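PDB 4YMX: ABC-type amino acid transport system, periplasmic component from Caldanaerobacter subterraneus subsp. tengcongensis MB4, which binds arginine as the substrate-binding component of an amino acid ABC transporter. Local coordinates for residues P48-H53 with E193-K198; K145-A150 with R186-V191; M86-L91 with A105-T110; D68-I73 with V100-A105. All coordinates share one frame; numbering follows the deposited sequence.

Contact 1 (P48-H53 with E193-K198); sequences PPFEFH and EDTVAK. With ARG (arginine), chain C.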
loop_
_atom_site.group_PDB
_atom_site.type_symbol
_atom_site.label_atom_id
_atom_site.label_comp_id
_atom_site.label_asym_id
_atom_site.label_seq_id
_atom_site.Cartn_x
_atom_site.Cartn_y
_atom_site.Cartn_z
ATOM N N PRO A 48 2.263 -3.737 -5.945
ATOM C CA PRO A 48 3.185 -3.119 -6.904
ATOM C C PRO A 48 2.714 -1.705 -7.236
ATOM O O PRO A 48 1.512 -1.492 -7.357
ATOM C CB PRO A 48 3.045 -4.023 -8.139
ATOM C CG PRO A 48 1.651 -4.610 -8.015
ATOM C CD PRO A 48 1.486 -4.838 -6.557
ATOM N N PRO A 49 3.635 -0.750 -7.425
ATOM C CA PRO A 49 5.097 -0.864 -7.435
ATOM C C PRO A 49 5.776 -0.590 -6.093
ATOM O O PRO A 49 7.001 -0.409 -6.073
ATOM C CB PRO A 49 5.501 0.220 -8.433
ATOM C CG PRO A 49 4.493 1.294 -8.173
ATOM C CD PRO A 49 3.194 0.565 -7.931
ATOM N N PHE A 50 5.016 -0.576 -5.001
ATOM C CA PHE A 50 5.590 -0.323 -3.678
ATOM C C PHE A 50 6.314 -1.529 -3.125
ATOM O O PHE A 50 7.447 -1.428 -2.651
ATOM C CB PHE A 50 4.503 0.141 -2.703
ATOM C CG PHE A 50 3.896 1.455 -3.083
ATOM C CD1 PHE A 50 4.434 2.645 -2.616
ATOM C CD2 PHE A 50 2.811 1.510 -3.954
ATOM C CE1 PHE A 50 3.894 3.869 -2.993
ATOM C CE2 PHE A 50 2.265 2.736 -4.331
ATOM C CZ PHE A 50 2.809 3.911 -3.849
ATOM N N GLU A 51 5.646 -2.679 -3.152
ATOM C CA GLU A 51 6.251 -3.937 -2.749
ATOM C C GLU A 51 5.532 -5.071 -3.440
ATOM O O GLU A 51 4.293 -5.141 -3.439
ATOM C CB GLU A 51 6.198 -4.141 -1.232
ATOM C CG GLU A 51 4.829 -3.897 -0.629
ATOM C CD GLU A 51 4.679 -2.496 -0.130
ATOM O OE1 GLU A 51 5.731 -1.885 0.183
ATOM O OE2 GLU A 51 3.538 -2.012 -0.034
ATOM N N PHE A 52 6.310 -5.954 -4.051
ATOM C CA PHE A 52 5.755 -7.103 -4.737
ATOM C C PHE A 52 6.832 -8.154 -4.939
ATOM O O PHE A 52 8.021 -7.872 -4.790
ATOM C CB PHE A 52 5.135 -6.688 -6.081
ATOM C CG PHE A 52 6.117 -6.106 -7.067
ATOM C CD1 PHE A 52 6.647 -6.902 -8.075
ATOM C CD2 PHE A 52 6.493 -4.770 -7.007
ATOM C CE1 PHE A 52 7.540 -6.382 -9.005
ATOM C CE2 PHE A 52 7.394 -4.238 -7.930
ATOM C CZ PHE A 52 7.917 -5.061 -8.937
ATOM N N HIS A 53 6.408 -9.369 -5.261
ATOM C CA HIS A 53 7.349 -10.440 -5.565
ATOM C C HIS A 53 7.698 -10.443 -7.041
ATOM O O HIS A 53 6.828 -10.605 -7.901
ATOM C CB HIS A 53 6.774 -11.791 -5.152
ATOM C CG HIS A 53 6.747 -12.000 -3.676
ATOM N ND1 HIS A 53 7.699 -12.743 -3.010
ATOM C CD2 HIS A 53 5.895 -11.547 -2.720
ATOM C CE1 HIS A 53 7.433 -12.746 -1.717
ATOM N NE2 HIS A 53 6.342 -12.021 -1.516
ATOM N N GLU A 193 -5.629 1.894 -4.330
ATOM C CA GLU A 193 -4.880 3.065 -4.753
ATOM C C GLU A 193 -4.594 3.056 -6.245
ATOM O O GLU A 193 -4.372 1.998 -6.850
ATOM C CB GLU A 193 -3.588 3.207 -3.946
ATOM C CG GLU A 193 -3.748 4.097 -2.740
ATOM C CD GLU A 193 -3.131 3.508 -1.502
ATOM O OE1 GLU A 193 -3.826 2.766 -0.787
ATOM O OE2 GLU A 193 -1.949 3.800 -1.243
ATOM N N ASP A 194 -4.589 4.256 -6.813
ATOM C CA ASP A 194 -4.418 4.487 -8.245
ATOM C C ASP A 194 -3.164 3.835 -8.817
ATOM O O ASP A 194 -3.217 3.117 -9.810
ATOM C CB ASP A 194 -4.364 6.002 -8.494
ATOM C CG ASP A 194 -4.287 6.361 -9.970
ATOM O OD1 ASP A 194 -4.818 5.608 -10.807
ATOM O OD2 ASP A 194 -3.699 7.422 -10.283
ATOM N N THR A 195 -2.019 4.081 -8.192
ATOM C CA THR A 195 -0.769 3.565 -8.745
ATOM C C THR A 195 -0.730 2.044 -8.733
ATOM O O THR A 195 -0.159 1.418 -9.625
ATOM C CB THR A 195 0.455 4.118 -8.018
ATOM O OG1 THR A 195 0.358 3.817 -6.624
ATOM C CG2 THR A 195 0.553 5.621 -8.228
ATOM N N VAL A 196 -1.335 1.451 -7.712
ATOM C CA VAL A 196 -1.410 -0.001 -7.640
ATOM C C VAL A 196 -2.385 -0.577 -8.677
ATOM O O VAL A 196 -2.077 -1.584 -9.329
ATOM C CB VAL A 196 -1.758 -0.453 -6.211
ATOM C CG1 VAL A 196 -1.918 -1.957 -6.146
ATOM C CG2 VAL A 196 -0.648 -0.020 -5.253
ATOM N N ALA A 197 -3.543 0.060 -8.833
ATOM C CA ALA A 197 -4.466 -0.331 -9.897
ATOM C C ALA A 197 -3.779 -0.300 -11.265
ATOM O O ALA A 197 -3.957 -1.211 -12.077
ATOM C CB ALA A 197 -5.699 0.560 -9.896
ATOM N N LYS A 198 -2.998 0.745 -11.529
ATOM C CA LYS A 198 -2.312 0.833 -12.816
ATOM C C LYS A 198 -1.363 -0.349 -13.017
ATOM O O LYS A 198 -1.278 -0.920 -14.105
ATOM C CB LYS A 198 -1.570 2.165 -12.958
ATOM C CG LYS A 198 -2.472 3.387 -13.018
ATOM C CD LYS A 198 -1.630 4.627 -13.281
ATOM C CE LYS A 198 -2.477 5.876 -13.386
ATOM N NZ LYS A 198 -1.618 7.091 -13.562
HETATM N N ARG C . -2.735 3.057 1.785
HETATM C CA ARG C . -3.760 2.099 2.277
HETATM C C ARG C . -3.712 1.992 3.791
HETATM O O ARG C . -2.812 2.532 4.430
HETATM C CB ARG C . -3.545 0.721 1.650
HETATM C CG ARG C . -2.149 0.164 1.850
HETATM C CD ARG C . -2.069 -1.303 1.456
HETATM N NE ARG C . -0.686 -1.739 1.336
HETATM C CZ ARG C . -0.311 -2.967 1.001
HETATM N NH1 ARG C . -1.209 -3.906 0.754
HETATM N NH2 ARG C . 0.975 -3.254 0.922
HETATM O OXT ARG C . -4.577 1.363 4.400
#

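Contact 2 (K145-A150 with R186-V191); sequences KVKTIA and RCDAIV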
loop_
_atom_site.group_PDB
_atom_site.type_symbol
_atom_site.label_atom_id
_atom_site.label_comp_id
_atom_site.label_asym_id
_atom_site.label_seq_id
_atom_site.Cartn_x
_atom_site.Cartn_y
_atom_site.Cartn_z
ATOM N N LYS A 145 -23.880 2.161 -5.038
ATOM C CA LYS A 145 -24.879 1.757 -4.047
ATOM C C LYS A 145 -25.325 0.316 -4.256
ATOM O O LYS A 145 -25.567 -0.109 -5.390
ATOM C CB LYS A 145 -26.101 2.676 -4.093
ATOM C CG LYS A 145 -25.819 4.094 -3.673
ATOM C CD LYS A 145 -27.084 4.931 -3.706
ATOM C CE LYS A 145 -26.761 6.359 -3.323
ATOM N NZ LYS A 145 -25.563 6.828 -4.078
ATOM N N VAL A 146 -25.441 -0.421 -3.150
ATOM C CA VAL A 146 -25.930 -1.807 -3.145
ATOM C C VAL A 146 -25.014 -2.808 -3.876
ATOM O O VAL A 146 -25.386 -3.967 -4.083
ATOM C CB VAL A 146 -27.399 -1.931 -3.690
ATOM C CG1 VAL A 146 -28.083 -3.172 -3.112
ATOM C CG2 VAL A 146 -28.231 -0.694 -3.349
ATOM N N LYS A 147 -23.824 -2.364 -4.265
ATOM C CA LYS A 147 -22.908 -3.221 -5.011
ATOM C C LYS A 147 -21.963 -4.005 -4.103
ATOM O O LYS A 147 -21.754 -3.652 -2.939
ATOM C CB LYS A 147 -22.091 -2.390 -6.006
ATOM C CG LYS A 147 -22.926 -1.683 -7.066
ATOM C CD LYS A 147 -23.427 -2.666 -8.122
ATOM C CE LYS A 147 -24.176 -1.943 -9.233
ATOM N NZ LYS A 147 -24.538 -2.870 -10.348
ATOM N N THR A 148 -21.396 -5.077 -4.650
ATOM C CA THR A 148 -20.403 -5.879 -3.945
ATOM C C THR A 148 -19.036 -5.301 -4.279
ATOM O O THR A 148 -18.627 -5.272 -5.442
ATOM C CB THR A 148 -20.498 -7.358 -4.342
ATOM O OG1 THR A 148 -21.801 -7.849 -3.992
ATOM C CG2 THR A 148 -19.438 -8.202 -3.616
ATOM N N ILE A 149 -18.352 -4.807 -3.255
ATOM C CA ILE A 149 -17.097 -4.085 -3.445
ATOM C C ILE A 149 -15.967 -4.805 -2.723
ATOM O O ILE A 149 -16.022 -4.993 -1.503
ATOM C CB ILE A 149 -17.215 -2.651 -2.906
ATOM C CG1 ILE A 149 -18.446 -1.962 -3.507
ATOM C CG2 ILE A 149 -15.924 -1.870 -3.182
ATOM C CD1 ILE A 149 -18.388 -1.772 -4.997
ATOM N N ALA A 150 -14.943 -5.221 -3.475
ATOM C CA ALA A 150 -13.793 -5.901 -2.881
ATOM C C ALA A 150 -12.811 -4.879 -2.330
ATOM O O ALA A 150 -12.484 -3.887 -2.996
ATOM C CB ALA A 150 -13.109 -6.807 -3.888
ATOM N N ARG A 186 -16.913 -12.028 -9.064
ATOM C CA ARG A 186 -17.299 -12.236 -7.667
ATOM C C ARG A 186 -17.474 -10.930 -6.895
ATOM O O ARG A 186 -17.835 -10.944 -5.711
ATOM C CB ARG A 186 -16.293 -13.136 -6.947
ATOM C CG ARG A 186 -16.123 -14.492 -7.609
ATOM C CD ARG A 186 -15.318 -15.451 -6.731
ATOM N NE ARG A 186 -13.920 -15.038 -6.613
ATOM C CZ ARG A 186 -12.929 -15.535 -7.343
ATOM N NH1 ARG A 186 -13.173 -16.470 -8.255
ATOM N NH2 ARG A 186 -11.691 -15.091 -7.165
ATOM N N CYS A 187 -17.186 -9.812 -7.560
ATOM C CA CYS A 187 -17.525 -8.497 -7.038
ATOM C C CYS A 187 -17.812 -7.589 -8.220
ATOM O O CYS A 187 -17.543 -7.954 -9.374
ATOM C CB CYS A 187 -16.392 -7.927 -6.177
ATOM S SG CYS A 187 -14.830 -7.653 -7.054
ATOM N N ASP A 188 -18.353 -6.412 -7.925
ATOM C CA ASP A 188 -18.727 -5.458 -8.952
ATOM C C ASP A 188 -17.638 -4.422 -9.142
ATOM O O ASP A 188 -17.533 -3.807 -10.206
ATOM C CB ASP A 188 -20.026 -4.747 -8.553
ATOM C CG ASP A 188 -21.196 -5.697 -8.426
ATOM O OD1 ASP A 188 -21.516 -6.381 -9.419
ATOM O OD2 ASP A 188 -21.792 -5.765 -7.338
ATOM N N ALA A 189 -16.821 -4.223 -8.112
ATOM C CA ALA A 189 -15.782 -3.206 -8.175
ATOM C C ALA A 189 -14.750 -3.458 -7.092
ATOM O O ALA A 189 -15.009 -4.197 -6.141
ATOM C CB ALA A 189 -16.390 -1.817 -7.997
ATOM N N ILE A 190 -13.576 -2.861 -7.264
ATOM C CA ILE A 190 -12.527 -2.863 -6.253
ATOM C C ILE A 190 -12.242 -1.414 -5.856
ATOM O O ILE A 190 -12.266 -0.529 -6.705
ATOM C CB ILE A 190 -11.220 -3.437 -6.826
ATOM C CG1 ILE A 190 -11.419 -4.852 -7.366
ATOM C CG2 ILE A 190 -10.100 -3.405 -5.786
ATOM C CD1 ILE A 190 -10.226 -5.341 -8.193
ATOM N N VAL A 191 -11.954 -1.163 -4.583
ATOM C CA VAL A 191 -11.393 0.129 -4.192
ATOM C C VAL A 191 -9.946 -0.076 -3.784
ATOM O O VAL A 191 -9.650 -0.912 -2.929
ATOM C CB VAL A 191 -12.170 0.785 -3.026
ATOM C CG1 VAL A 191 -11.495 2.084 -2.598
ATOM C CG2 VAL A 191 -13.614 1.052 -3.437
HETATM O O HOH W 1 -21.941 -4.234 -11.558
HETATM O O HOH W 2 -23.496 -7.487 -6.322
#

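Contact 3 (M86-L91 with A105-T110); sequences MDFKGL and AGMTPT. With ARG (arginine), chain C.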
loop_
_atom_site.group_PDB
_atom_site.type_symbol
_atom_site.label_atom_id
_atom_site.label_comp_id
_atom_site.label_asym_id
_atom_site.label_seq_id
_atom_site.Cartn_x
_atom_site.Cartn_y
_atom_site.Cartn_z
ATOM N N MET A 86 3.590 -10.423 5.076
ATOM C CA MET A 86 2.397 -10.854 5.788
ATOM C C MET A 86 1.179 -10.082 5.285
ATOM O O MET A 86 1.316 -9.057 4.602
ATOM C CB MET A 86 2.570 -10.639 7.296
ATOM C CG MET A 86 2.634 -9.172 7.699
ATOM S SD MET A 86 3.041 -8.938 9.437
ATOM C CE MET A 86 4.774 -9.348 9.416
ATOM N N ASP A 87 -0.007 -10.574 5.630
ATOM C CA ASP A 87 -1.242 -9.866 5.320
ATOM C C ASP A 87 -1.180 -8.448 5.869
ATOM O O ASP A 87 -0.700 -8.240 6.982
ATOM C CB ASP A 87 -2.446 -10.591 5.924
ATOM C CG ASP A 87 -2.684 -11.961 5.313
ATOM O OD1 ASP A 87 -2.277 -12.206 4.159
ATOM O OD2 ASP A 87 -3.306 -12.797 5.999
ATOM N N PHE A 88 -1.626 -7.474 5.079
ATOM C CA PHE A 88 -1.549 -6.071 5.499
ATOM C C PHE A 88 -2.146 -5.839 6.890
ATOM O O PHE A 88 -1.577 -5.112 7.718
ATOM C CB PHE A 88 -2.233 -5.159 4.480
ATOM C CG PHE A 88 -2.167 -3.695 4.843
ATOM C CD1 PHE A 88 -1.077 -2.915 4.474
ATOM C CD2 PHE A 88 -3.193 -3.097 5.566
ATOM C CE1 PHE A 88 -1.014 -1.565 4.820
ATOM C CE2 PHE A 88 -3.139 -1.759 5.905
ATOM C CZ PHE A 88 -2.052 -0.984 5.518
ATOM N N LYS A 89 -3.280 -6.482 7.158
ATOM C CA LYS A 89 -3.970 -6.333 8.436
ATOM C C LYS A 89 -3.129 -6.733 9.661
ATOM O O LYS A 89 -3.413 -6.284 10.777
ATOM C CB LYS A 89 -5.272 -7.147 8.425
ATOM C CG LYS A 89 -5.041 -8.647 8.418
ATOM C CD LYS A 89 -6.346 -9.410 8.259
ATOM C CE LYS A 89 -6.108 -10.894 8.472
ATOM N NZ LYS A 89 -7.369 -11.683 8.290
ATOM N N GLY A 90 -2.106 -7.560 9.455
ATOM C CA GLY A 90 -1.252 -7.987 10.547
ATOM C C GLY A 90 -0.065 -7.078 10.801
ATOM O O GLY A 90 0.672 -7.287 11.763
ATOM N N LEU A 91 0.130 -6.063 9.965
ATOM C CA LEU A 91 1.348 -5.252 10.066
ATOM C C LEU A 91 1.442 -4.429 11.347
ATOM O O LEU A 91 2.456 -4.483 12.046
ATOM C CB LEU A 91 1.519 -4.350 8.836
ATOM C CG LEU A 91 1.848 -5.121 7.563
ATOM C CD1 LEU A 91 1.642 -4.209 6.371
ATOM C CD2 LEU A 91 3.283 -5.639 7.582
ATOM N N ALA A 105 4.732 -0.165 3.761
ATOM C CA ALA A 105 3.741 -0.909 2.988
ATOM C C ALA A 105 2.698 0.012 2.367
ATOM O O ALA A 105 1.491 -0.250 2.439
ATOM C CB ALA A 105 3.055 -1.952 3.882
ATOM N N GLY A 106 3.156 1.112 1.779
ATOM C CA GLY A 106 2.252 2.117 1.248
ATOM C C GLY A 106 1.214 2.519 2.283
ATOM O O GLY A 106 0.029 2.704 1.974
ATOM N N MET A 107 1.660 2.639 3.533
ATOM C CA MET A 107 0.749 2.751 4.660
ATOM C C MET A 107 0.448 4.197 5.024
ATOM O O MET A 107 1.352 5.003 5.259
ATOM C CB MET A 107 1.310 2.010 5.869
ATOM C CG MET A 107 0.401 2.129 7.081
ATOM S SD MET A 107 0.952 1.213 8.528
ATOM C CE MET A 107 0.556 -0.466 8.025
ATOM N N THR A 108 -0.839 4.514 5.084
ATOM C CA THR A 108 -1.272 5.880 5.349
ATOM C C THR A 108 -1.210 6.204 6.842
ATOM O O THR A 108 -1.698 5.435 7.663
ATOM C CB THR A 108 -2.687 6.105 4.813
ATOM O OG1 THR A 108 -2.699 5.851 3.403
ATOM C CG2 THR A 108 -3.149 7.537 5.070
ATOM N N PRO A 109 -0.596 7.344 7.202
ATOM C CA PRO A 109 -0.512 7.684 8.627
ATOM C C PRO A 109 -1.803 8.307 9.151
ATOM O O PRO A 109 -1.847 9.513 9.406
ATOM C CB PRO A 109 0.630 8.707 8.672
ATOM C CG PRO A 109 0.606 9.355 7.332
ATOM C CD PRO A 109 0.217 8.249 6.370
ATOM N N THR A 110 -2.832 7.488 9.341
ATOM C CA THR A 110 -4.135 7.982 9.787
ATOM C C THR A 110 -4.112 8.377 11.254
ATOM O O THR A 110 -3.309 7.858 12.032
ATOM C CB THR A 110 -5.243 6.927 9.579
ATOM O OG1 THR A 110 -5.023 5.817 10.462
ATOM C CG2 THR A 110 -5.242 6.429 8.154
HETATM N N ARG C . -2.735 3.057 1.785
HETATM C CA ARG C . -3.760 2.099 2.277
HETATM C C ARG C . -3.712 1.992 3.791
HETATM O O ARG C . -2.812 2.532 4.430
HETATM C CB ARG C . -3.545 0.721 1.650
HETATM C CG ARG C . -2.149 0.164 1.850
HETATM C CD ARG C . -2.069 -1.303 1.456
HETATM N NE ARG C . -0.686 -1.739 1.336
HETATM C CZ ARG C . -0.311 -2.967 1.001
HETATM N NH1 ARG C . -1.209 -3.906 0.754
HETATM N NH2 ARG C . 0.975 -3.254 0.922
HETATM O OXT ARG C . -4.577 1.363 4.400
#

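Contact 4 (D68-I73 with V100-A105); sequences DIANAI and VDMVIA. With ARG (arginine), chain C.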
loop_
_atom_site.group_PDB
_atom_site.type_symbol
_atom_site.label_atom_id
_atom_site.label_comp_id
_atom_site.label_asym_id
_atom_site.label_seq_id
_atom_site.Cartn_x
_atom_site.Cartn_y
_atom_site.Cartn_z
ATOM N N ASP A 68 13.297 -0.185 -1.800
ATOM C CA ASP A 68 14.446 0.687 -1.993
ATOM C C ASP A 68 14.609 1.638 -0.813
ATOM O O ASP A 68 15.731 1.889 -0.361
ATOM C CB ASP A 68 14.348 1.450 -3.308
ATOM C CG ASP A 68 14.518 0.549 -4.516
ATOM O OD1 ASP A 68 14.902 -0.633 -4.361
ATOM O OD2 ASP A 68 14.262 1.032 -5.636
ATOM N N ILE A 69 13.497 2.149 -0.291
ATOM C CA ILE A 69 13.568 3.035 0.866
ATOM C C ILE A 69 14.078 2.254 2.081
ATOM O O ILE A 69 14.943 2.729 2.827
ATOM C CB ILE A 69 12.197 3.685 1.165
ATOM C CG1 ILE A 69 11.819 4.631 0.021
ATOM C CG2 ILE A 69 12.219 4.417 2.497
ATOM C CD1 ILE A 69 10.413 5.201 0.117
ATOM N N ALA A 70 13.555 1.045 2.268
ATOM C CA ALA A 70 14.005 0.194 3.368
ATOM C C ALA A 70 15.492 -0.072 3.306
ATOM O O ALA A 70 16.182 -0.038 4.334
ATOM C CB ALA A 70 13.273 -1.098 3.349
ATOM N N ASN A 71 15.999 -0.338 2.109
ATOM C CA ASN A 71 17.422 -0.597 1.980
ATOM C C ASN A 71 18.266 0.640 2.255
ATOM O O ASN A 71 19.371 0.521 2.795
ATOM C CB ASN A 71 17.751 -1.262 0.647
ATOM C CG ASN A 71 17.606 -2.761 0.719
ATOM O OD1 ASN A 71 18.340 -3.431 1.447
ATOM N ND2 ASN A 71 16.660 -3.297 -0.029
ATOM N N ALA A 72 17.734 1.821 1.949
ATOM C CA ALA A 72 18.437 3.057 2.284
ATOM C C ALA A 72 18.520 3.217 3.802
ATOM O O ALA A 72 19.543 3.653 4.343
ATOM C CB ALA A 72 17.752 4.268 1.645
ATOM N N ILE A 73 17.444 2.847 4.494
ATOM C CA ILE A 73 17.420 2.913 5.949
ATOM C C ILE A 73 18.411 1.914 6.543
ATOM O O ILE A 73 19.186 2.256 7.447
ATOM C CB ILE A 73 15.995 2.649 6.489
ATOM C CG1 ILE A 73 15.055 3.796 6.099
ATOM C CG2 ILE A 73 16.011 2.413 8.012
ATOM C CD1 ILE A 73 13.574 3.454 6.269
ATOM N N VAL A 100 8.369 -7.057 14.173
ATOM C CA VAL A 100 9.123 -6.308 13.164
ATOM C C VAL A 100 9.528 -4.986 13.806
ATOM O O VAL A 100 8.919 -4.566 14.797
ATOM C CB VAL A 100 8.315 -6.031 11.857
ATOM C CG1 VAL A 100 7.857 -7.321 11.204
ATOM C CG2 VAL A 100 7.134 -5.120 12.132
ATOM N N ASP A 101 10.551 -4.337 13.253
ATOM C CA ASP A 101 11.026 -3.052 13.764
ATOM C C ASP A 101 10.380 -1.855 13.068
ATOM O O ASP A 101 10.263 -0.776 13.643
ATOM C CB ASP A 101 12.542 -2.944 13.598
ATOM C CG ASP A 101 13.289 -4.062 14.286
ATOM O OD1 ASP A 101 12.981 -4.342 15.462
ATOM O OD2 ASP A 101 14.182 -4.658 13.650
ATOM N N MET A 102 9.984 -2.043 11.814
ATOM C CA MET A 102 9.334 -0.991 11.059
ATOM C C MET A 102 8.433 -1.621 10.017
ATOM O O MET A 102 8.615 -2.786 9.645
ATOM C CB MET A 102 10.350 -0.048 10.393
ATOM C CG MET A 102 11.187 -0.695 9.301
ATOM S SD MET A 102 12.347 0.486 8.597
ATOM C CE MET A 102 13.297 -0.573 7.509
ATOM N N VAL A 103 7.454 -0.844 9.574
ATOM C CA VAL A 103 6.570 -1.266 8.502
ATOM C C VAL A 103 6.652 -0.245 7.379
ATOM O O VAL A 103 6.513 0.960 7.604
ATOM C CB VAL A 103 5.108 -1.397 8.979
ATOM C CG1 VAL A 103 4.154 -1.495 7.789
ATOM C CG2 VAL A 103 4.952 -2.594 9.916
ATOM N N ILE A 104 6.911 -0.730 6.170
ATOM C CA ILE A 104 6.813 0.098 4.980
ATOM C C ILE A 104 5.928 -0.682 4.021
ATOM O O ILE A 104 6.303 -1.756 3.562
ATOM C CB ILE A 104 8.184 0.394 4.347
ATOM C CG1 ILE A 104 9.229 0.697 5.430
ATOM C CG2 ILE A 104 8.056 1.574 3.403
ATOM C CD1 ILE A 104 10.558 1.228 4.875
ATOM N N ALA A 105 4.732 -0.165 3.761
ATOM C CA ALA A 105 3.741 -0.909 2.988
ATOM C C ALA A 105 2.698 0.012 2.367
ATOM O O ALA A 105 1.491 -0.250 2.439
ATOM C CB ALA A 105 3.055 -1.952 3.882
HETATM N N ARG C . -2.735 3.057 1.785
HETATM C CA ARG C . -3.760 2.099 2.277
HETATM C C ARG C . -3.712 1.992 3.791
HETATM O O ARG C . -2.812 2.532 4.430
HETATM C CB ARG C . -3.545 0.721 1.650
HETATM C CG ARG C . -2.149 0.164 1.850
HETATM C CD ARG C . -2.069 -1.303 1.456
HETATM N NE ARG C . -0.686 -1.739 1.336
HETATM C CZ ARG C . -0.311 -2.967 1.001
HETATM N NH1 ARG C . -1.209 -3.906 0.754
HETATM N NH2 ARG C . 0.975 -3.254 0.922
HETATM O OXT ARG C . -4.577 1.363 4.400
#

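Contact 1 (P48-H53 with E193-K198)
P48 O is pressed against V196, which meets it with carbon alone. V196 CA lies 3.3 Å from P48 O in a CA-H...O contact, with 154° at the hydrogen. V196 CG2 comes almost as close, at 3.4 Å from P48 O. This oxygen is buried and has no conventional hydrogen-bond partner. The P48-P49 peptide is cis, and the ring of P49 follows with CD beside T195 O. F50 lies next to it, and V196 CG2 sits 4.0 Å from F50 CD2, at the ring edge. T195 OG1 faces this edge, but T195 has two conformers, so that approach is less certain. A classic beta bulge sets F50 and E51 together opposite F47. The side chain of E51 turns to the ligand: CG lies between the backbone N and the carbonyl carbon (chi1 49°), and the chain then bends at chi2. This brings E51 OE2 to 3.0 Å from NH2 of the bound arginine, which donates to it. From the N-cap position of helix 194-201, E193 OE1 accepts a 2.8 Å hydrogen bond from the arginine N. Q128 gives E193 OE1 a weak second bond. The contact spans the two lobes of a periplasmic binding protein closed over its ligand.

Contact 2 (K145-A150 with R186-V191)
D188 OD2 accepts a 2.8 Å hydrogen bond from T148 N, nearly straight at 168°. It uses its anti lone pair. D188 returns a bond through its own backbone, with D188 N 2.7 Å from T148 O. A weak second bond from A189 N reaches the same oxygen. A water donates to D188 OD2 and is hydrogen-bonded to T148 OG1 at 2.9 Å, so the water links the carboxylate of D188 to the hydroxyl of T148. Further along, A150 N donates to A189 O at 2.9 Å, and V191 N donates to A150 O at 3.2 Å. The side chains part to the two faces. On one face I149 CD1 rests 3.6 Å from A189 CB, while I149 CG2 meets V191 CG2 at 3.7 Å. On the other, A150 CB lies against C187 SG at 3.7 Å, with I190 alongside. Beyond this shell, helix 156-161 packs on I149 and V191, and helix 175-183 packs on C187 and I190. R186 turns away to a salt bridge with D181. Strands 148-152 and 189-193 are parallel neighbours in the second lobe, whose strand order follows the type II periplasmic binding protein fold.

Contact 3 (M86-L91 with A105-T110)
The methyl tip of M107 is the bump that fits beside F88. M107 runs out with CG anti to the backbone N (chi1 179°) and bends only at its last torsion, which carries CE to 3.7 Å from F88 CZ. The approach is oblique to the ring. L91 CB meets the same methyl from a second direction, 4.1 Å from M107 CE. L91 CD1 then reaches over to A105 CB, 3.6 Å away. The two segments meet here through buried apolar side chains. A105 O lies at the edge of the F88 ring, near its plane. The bound arginine sets its CD over one face of this ring, 3.5 Å from F88 CE1. The backbone of 105-108 grips the same ligand. A105 O accepts from ARG NE at 2.9 Å, and more weakly from NH2. G106 O accepts from the arginine N at 2.8 Å, and T108 N donates to the carboxylate, 2.9 Å from ARG O and nearly straight at 172°. T108 OG1 adds another acceptor for the arginine N. The positive phi of G106 suits a glycine at this turn, and D66 accepts its N-H. R113 touches both F88 and M107 and also bonds the ligand. Aromatic ring, loop backbone and R113 together form this part of the arginine pocket, as in related amino acid binding proteins.

Contact 4 (D68-I73 with V100-A105)
I69 meets segment 100-105 through its branch methyl, with I69 CG2 4.3 Å from I104 CD1. A70, one residue on, presents only a methyl and lets M102 and I104 come close. A70 CB lies 3.9 Å from I104 CD1 and 4.2 Å from M102 CE. This places helix 65-77 on one face of the five-stranded sheet of the first lobe. The helix belongs to the connection between the parallel neighbours 38-43 and 80-85, a beta-alpha-beta crossover of the alpha/beta core; a small antiparallel sheet is inserted in it. A70 also touches M41 and L81 of those two strands. A helical turn after I69, I73 reaches tip to tip toward M102 and I104. I73 CD1 stands 4.0 Å from M102 SD and 4.0 Å from I104 CD1. M102 starts with CG flanked by N and C of its own backbone (chi1 67°) and then runs fully extended, which takes its CE to 4.1 Å from I73 CG2. I73 also packs on V237 and V240 of helix 231-247.

In the fold
Contacts 1 and 3 line the arginine pocket; contact 4 reaches it through A105, and contact 2 lies farther out in the second lobe. Contacts 3 and 4 share A105, so the segment that packs on helix 65-77 runs straight into the pocket loop; their centres are about 12 Å apart. Contact 1 touches both: E51 OE2 is 3.2 Å from A105 CA, and E51 OE1 is 3.4 Å from I104 O. Contact 2 joins contact 1 through the chain, since strand 189-193 leads into helix 194-201. The V191 side chain is about 9 Å from the arginine. Contacts 2 and 4 lie on opposite sides of the chain's centre, with centres about 32 Å apart, one in each lobe.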